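Local coordinates for SOXA (Paracoccus denitrificans, PDB 2C1D), which carries two haem c groups and, with SoxX, forms the cytochrome complex that joins thiosulfate to a cysteine of the carrier protein SoxY, at the interface of chains A and B. Sequence-based numbering; all coordinates share one arbitrary frame. Chains: chain A, SOXA; chain B, SOXX.

Contact 1: the interface of chains A and B. Residues chain A 182-183, 187, 190, 192, 197; chain B 44, 59, 90.
The aromatic ring of B:Phe90 lies against the haem-binding CXXCH motif of chain A. At its tip, CZ touches the thioether sulfur SG of A:Cys183 at 3.5 Å, a soft, polarisable partner that suits an aromatic rim. CG of B:Phe90 points away from its backbone N (chi1 177°), which carries the ring out to chain A. CB of A:Asn182 meets the CD1 flank of the ring at 3.7 Å, and CD1 of A:Ile192 approaches CZ obliquely at 4.1 Å. The second apolar knob is B:Ile59. Its slim terminal methyl CD1 fits among A:Asn187, CB of A:Asn190 and CD1 of A:Leu197, while its CG2 branch lies at the ring's edge, in plane.

Further out, the amide of A:Asn187 serves both knobs: OD1 is 3.6 Å from CD1 of B:Ile59, and ND2 sits above the CD2 border of the ring, the planes 30° apart. Two bonds within chain A fix its rotation. ND2 donates to the backbone O of A:Asn182 (2.9 Å), and OD1 accepts ND2 of A:Asn190 (3.1 Å) on a lone pair. Replaced by an alanine, this residue would probably leave O of A:Asn182 and ND2 of A:Asn190 without this mate and open a gap beside B:Ile59 and B:Phe90.

Helix 180-184, which carries the haem cysteine A:Cys183, strand 191-192 and nearby SoxA loops face SoxX loops, one bearing the haem cysteine B:Cys44.

Contact 2: the interface of chains A and B. Residues chain A 172, 176, 178, 192; chain B 90, 92, 119.
A:Met178 and B:Phe90 make the sulfur-aromatic and apolar part of this patch, their side chains roughly perpendicular. The methionine chain runs straight out past CG (chi2 173°, chi3 -177°), which takes its terminal methyl CE over the ring's border to 3.6 Å from CE1, on the side opposite A:Asn187. CG and SD pass along the same CE1 corner. A flexible, unbranched thioether suits this place because it can follow the curve from ring to backbone: CE also lies 3.6 Å from the carbonyl O of B:Phe90.

A purely aliphatic group follows. A:Leu176 and B:Pro92 run alongside each other in the same direction, with CD2 of the leucine 3.7 Å from CB of the proline. The same CD2 meets the methyl CD1 of B:Ile119, which comes in across it, at 3.8 Å. The rigid pyrrolidine gives the leucine a firm, apolar surface.

A water carries a polar link across the patch. It lies 2.8 Å from the backbone O of A:Leu176 and 2.7 Å from the backbone O of B:Phe90, joining two carbonyls that cannot bond to each other. NH2 of A:Arg172 reaches it weakly, the water lying at the edge of the guanidinium plane.

The patch holds SoxX to its partner through B:Phe90 and B:Pro92, which flank B:Met91, an axial ligand of the SoxX haem iron, and may thereby steady that ligand loop.

Contact 1: the interface of chains A and B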
loop_
_atom_site.group_PDB
_atom_site.type_symbol
_atom_site.label_atom_id
_atom_site.label_comp_id
_atom_site.label_asym_id
_atom_site.label_seq_id
_atom_site.Cartn_x
_atom_site.Cartn_y
_atom_site.Cartn_z
ATOM N N ASN A 182 -3.052 7.220 -6.170
ATOM C CA ASN A 182 -2.045 8.277 -6.173
ATOM C C ASN A 182 -0.623 7.710 -6.149
ATOM O O ASN A 182 0.246 8.215 -6.821
ATOM C CB ASN A 182 -2.192 9.222 -4.967
ATOM C CG ASN A 182 -3.330 10.197 -5.124
ATOM O OD1 ASN A 182 -3.538 10.768 -6.205
ATOM N ND2 ASN A 182 -4.095 10.364 -4.087
ATOM N N CYS A 183 -0.387 6.693 -5.324
ATOM C CA CYS A 183 0.926 6.082 -5.220
ATOM C C CYS A 183 1.187 4.970 -6.240
ATOM O O CYS A 183 2.189 5.023 -6.966
ATOM C CB CYS A 183 1.130 5.564 -3.810
ATOM S SG CYS A 183 1.227 6.932 -2.647
ATOM N N ASN A 187 2.192 6.921 -9.690
ATOM C CA ASN A 187 3.609 7.017 -9.378
ATOM C C ASN A 187 4.400 5.702 -9.368
ATOM O O ASN A 187 5.512 5.667 -8.853
ATOM C CB ASN A 187 3.809 7.769 -8.059
ATOM C CG ASN A 187 3.613 9.253 -8.207
ATOM O OD1 ASN A 187 4.447 9.938 -8.804
ATOM N ND2 ASN A 187 2.492 9.757 -7.704
ATOM N N ASN A 190 8.402 5.289 -9.614
ATOM C CA ASN A 190 9.097 6.360 -8.910
ATOM C C ASN A 190 9.565 5.932 -7.533
ATOM O O ASN A 190 9.161 4.877 -7.032
ATOM C CB ASN A 190 8.203 7.604 -8.836
ATOM C CG ASN A 190 7.973 8.245 -10.237
ATOM O OD1 ASN A 190 8.802 8.091 -11.146
ATOM N ND2 ASN A 190 6.885 8.973 -10.388
ATOM N N ILE A 192 9.554 6.863 -3.647
ATOM C CA ILE A 192 9.065 7.612 -2.515
ATOM C C ILE A 192 9.997 7.300 -1.359
ATOM O O ILE A 192 10.014 6.188 -0.823
ATOM C CB ILE A 192 7.530 7.332 -2.262
ATOM C CG1 ILE A 192 6.923 8.379 -1.330
ATOM C CG2 ILE A 192 7.258 5.926 -1.737
ATOM C CD1 ILE A 192 5.468 8.660 -1.678
ATOM N N LEU A 197 8.192 2.423 -5.880
ATOM C CA LEU A 197 6.782 2.165 -5.927
ATOM C C LEU A 197 6.427 1.151 -7.009
ATOM O O LEU A 197 6.795 1.309 -8.181
ATOM C CB LEU A 197 5.987 3.451 -6.164
ATOM C CG LEU A 197 5.646 4.233 -4.903
ATOM C CD1 LEU A 197 5.228 5.666 -5.253
ATOM C CD2 LEU A 197 4.579 3.530 -4.051
ATOM N N CYS B 44 9.436 13.112 -1.522
ATOM C CA CYS B 44 8.985 13.334 -2.896
ATOM C C CYS B 44 9.932 14.156 -3.778
ATOM O O CYS B 44 9.959 13.925 -4.992
ATOM C CB CYS B 44 7.617 14.001 -2.873
ATOM S SG CYS B 44 6.369 12.943 -2.125
ATOM N N ILE B 59 9.274 11.703 -7.014
ATOM C CA ILE B 59 7.858 11.948 -7.273
ATOM C C ILE B 59 7.676 13.286 -8.019
ATOM O O ILE B 59 6.851 13.408 -8.934
ATOM C CB ILE B 59 7.097 11.991 -5.937
ATOM C CG1 ILE B 59 7.149 10.628 -5.211
ATOM C CG2 ILE B 59 5.644 12.498 -6.101
ATOM C CD1 ILE B 59 6.504 9.463 -5.934
ATOM N N PHE B 90 -0.805 15.728 -5.693
ATOM C CA PHE B 90 -0.446 14.642 -4.775
ATOM C C PHE B 90 0.224 15.251 -3.541
ATOM O O PHE B 90 0.175 14.678 -2.462
ATOM C CB PHE B 90 0.472 13.652 -5.534
ATOM C CG PHE B 90 1.001 12.498 -4.720
ATOM C CD1 PHE B 90 0.189 11.777 -3.837
ATOM C CD2 PHE B 90 2.322 12.101 -4.879
ATOM C CE1 PHE B 90 0.713 10.683 -3.113
ATOM C CE2 PHE B 90 2.856 11.024 -4.132
ATOM C CZ PHE B 90 2.032 10.308 -3.267
#

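Contact 2: the interface of chains A and B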
loop_
_atom_site.group_PDB
_atom_site.type_symbol
_atom_site.label_atom_id
_atom_site.label_comp_id
_atom_site.label_asym_id
_atom_site.label_seq_id
_atom_site.Cartn_x
_atom_site.Cartn_y
_atom_site.Cartn_z
ATOM N N ARG A 172 -9.336 9.432 -1.563
ATOM C CA ARG A 172 -8.109 10.023 -1.066
ATOM C C ARG A 172 -8.280 10.212 0.418
ATOM O O ARG A 172 -8.917 11.169 0.855
ATOM C CB ARG A 172 -7.819 11.336 -1.770
ATOM C CG ARG A 172 -7.531 11.138 -3.253
ATOM C CD ARG A 172 -7.263 12.393 -4.002
ATOM N NE ARG A 172 -5.990 12.958 -3.580
ATOM C CZ ARG A 172 -5.280 13.812 -4.266
ATOM N NH1 ARG A 172 -5.685 14.234 -5.472
ATOM N NH2 ARG A 172 -4.134 14.242 -3.754
ATOM N N LEU A 176 -3.286 13.338 4.854
ATOM C CA LEU A 176 -2.436 13.391 3.672
ATOM C C LEU A 176 -3.170 13.374 2.327
ATOM O O LEU A 176 -2.547 13.660 1.307
ATOM C CB LEU A 176 -1.394 12.251 3.705
ATOM C CG LEU A 176 -0.332 12.368 4.795
ATOM C CD1 LEU A 176 0.666 11.160 4.835
ATOM C CD2 LEU A 176 0.418 13.682 4.656
ATOM N N MET A 178 -4.587 10.937 0.270
ATOM C CA MET A 178 -3.941 10.029 -0.663
ATOM C C MET A 178 -4.728 8.735 -0.847
ATOM O O MET A 178 -5.199 8.104 0.110
ATOM C CB MET A 178 -2.519 9.720 -0.192
ATOM C CG MET A 178 -1.563 10.879 -0.300
ATOM S SD MET A 178 0.070 10.577 0.443
ATOM C CE MET A 178 0.781 12.257 0.140
ATOM N N ILE A 192 9.554 6.863 -3.647
ATOM C CA ILE A 192 9.065 7.612 -2.515
ATOM C C ILE A 192 9.997 7.300 -1.359
ATOM O O ILE A 192 10.014 6.188 -0.823
ATOM C CB ILE A 192 7.530 7.332 -2.262
ATOM C CG1 ILE A 192 6.923 8.379 -1.330
ATOM C CG2 ILE A 192 7.258 5.926 -1.737
ATOM C CD1 ILE A 192 5.468 8.660 -1.678
ATOM N N PHE B 90 -0.805 15.728 -5.693
ATOM C CA PHE B 90 -0.446 14.642 -4.775
ATOM C C PHE B 90 0.224 15.251 -3.541
ATOM O O PHE B 90 0.175 14.678 -2.462
ATOM C CB PHE B 90 0.472 13.652 -5.534
ATOM C CG PHE B 90 1.001 12.498 -4.720
ATOM C CD1 PHE B 90 0.189 11.777 -3.837
ATOM C CD2 PHE B 90 2.322 12.101 -4.879
ATOM C CE1 PHE B 90 0.713 10.683 -3.113
ATOM C CE2 PHE B 90 2.856 11.024 -4.132
ATOM C CZ PHE B 90 2.032 10.308 -3.267
ATOM N N PRO B 92 0.595 16.905 -0.268
ATOM C CA PRO B 92 -0.369 17.150 0.798
ATOM C C PRO B 92 -0.244 18.591 1.308
ATOM O O PRO B 92 0.757 19.247 1.064
ATOM C CB PRO B 92 0.027 16.126 1.866
ATOM C CG PRO B 92 1.557 15.982 1.685
ATOM C CD PRO B 92 1.766 16.132 0.196
ATOM N N ILE B 119 -0.198 19.559 9.962
ATOM C CA ILE B 119 1.023 18.756 9.966
ATOM C C ILE B 119 2.226 19.604 10.412
ATOM O O ILE B 119 3.061 19.168 11.191
ATOM C CB ILE B 119 1.257 18.096 8.571
ATOM C CG1 ILE B 119 0.082 17.148 8.232
ATOM C CG2 ILE B 119 2.649 17.389 8.532
ATOM C CD1 ILE B 119 0.009 16.776 6.752
HETATM O O HOH W 1 -2.208 14.856 -1.190
#

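The C-alpha centres of contact 1 and contact 2 are about 10 Å apart, and the two share B:Phe90 and A:Ile192, forming one continuous stretch of the SoxA–SoxX heterodimer interface. The phenylalanine joins them: SoxA residues of contact 1 and of contact 2 approach it from opposite sides, so its ring is inserted into SoxA rather than resting on it. Contact 1 brings together the surroundings of covalent haem cysteines from both subunits, while contact 2 extends the grip along the SoxX methionine-ligand loop. Such placement is likely to keep the haem centres in register for electron transfer.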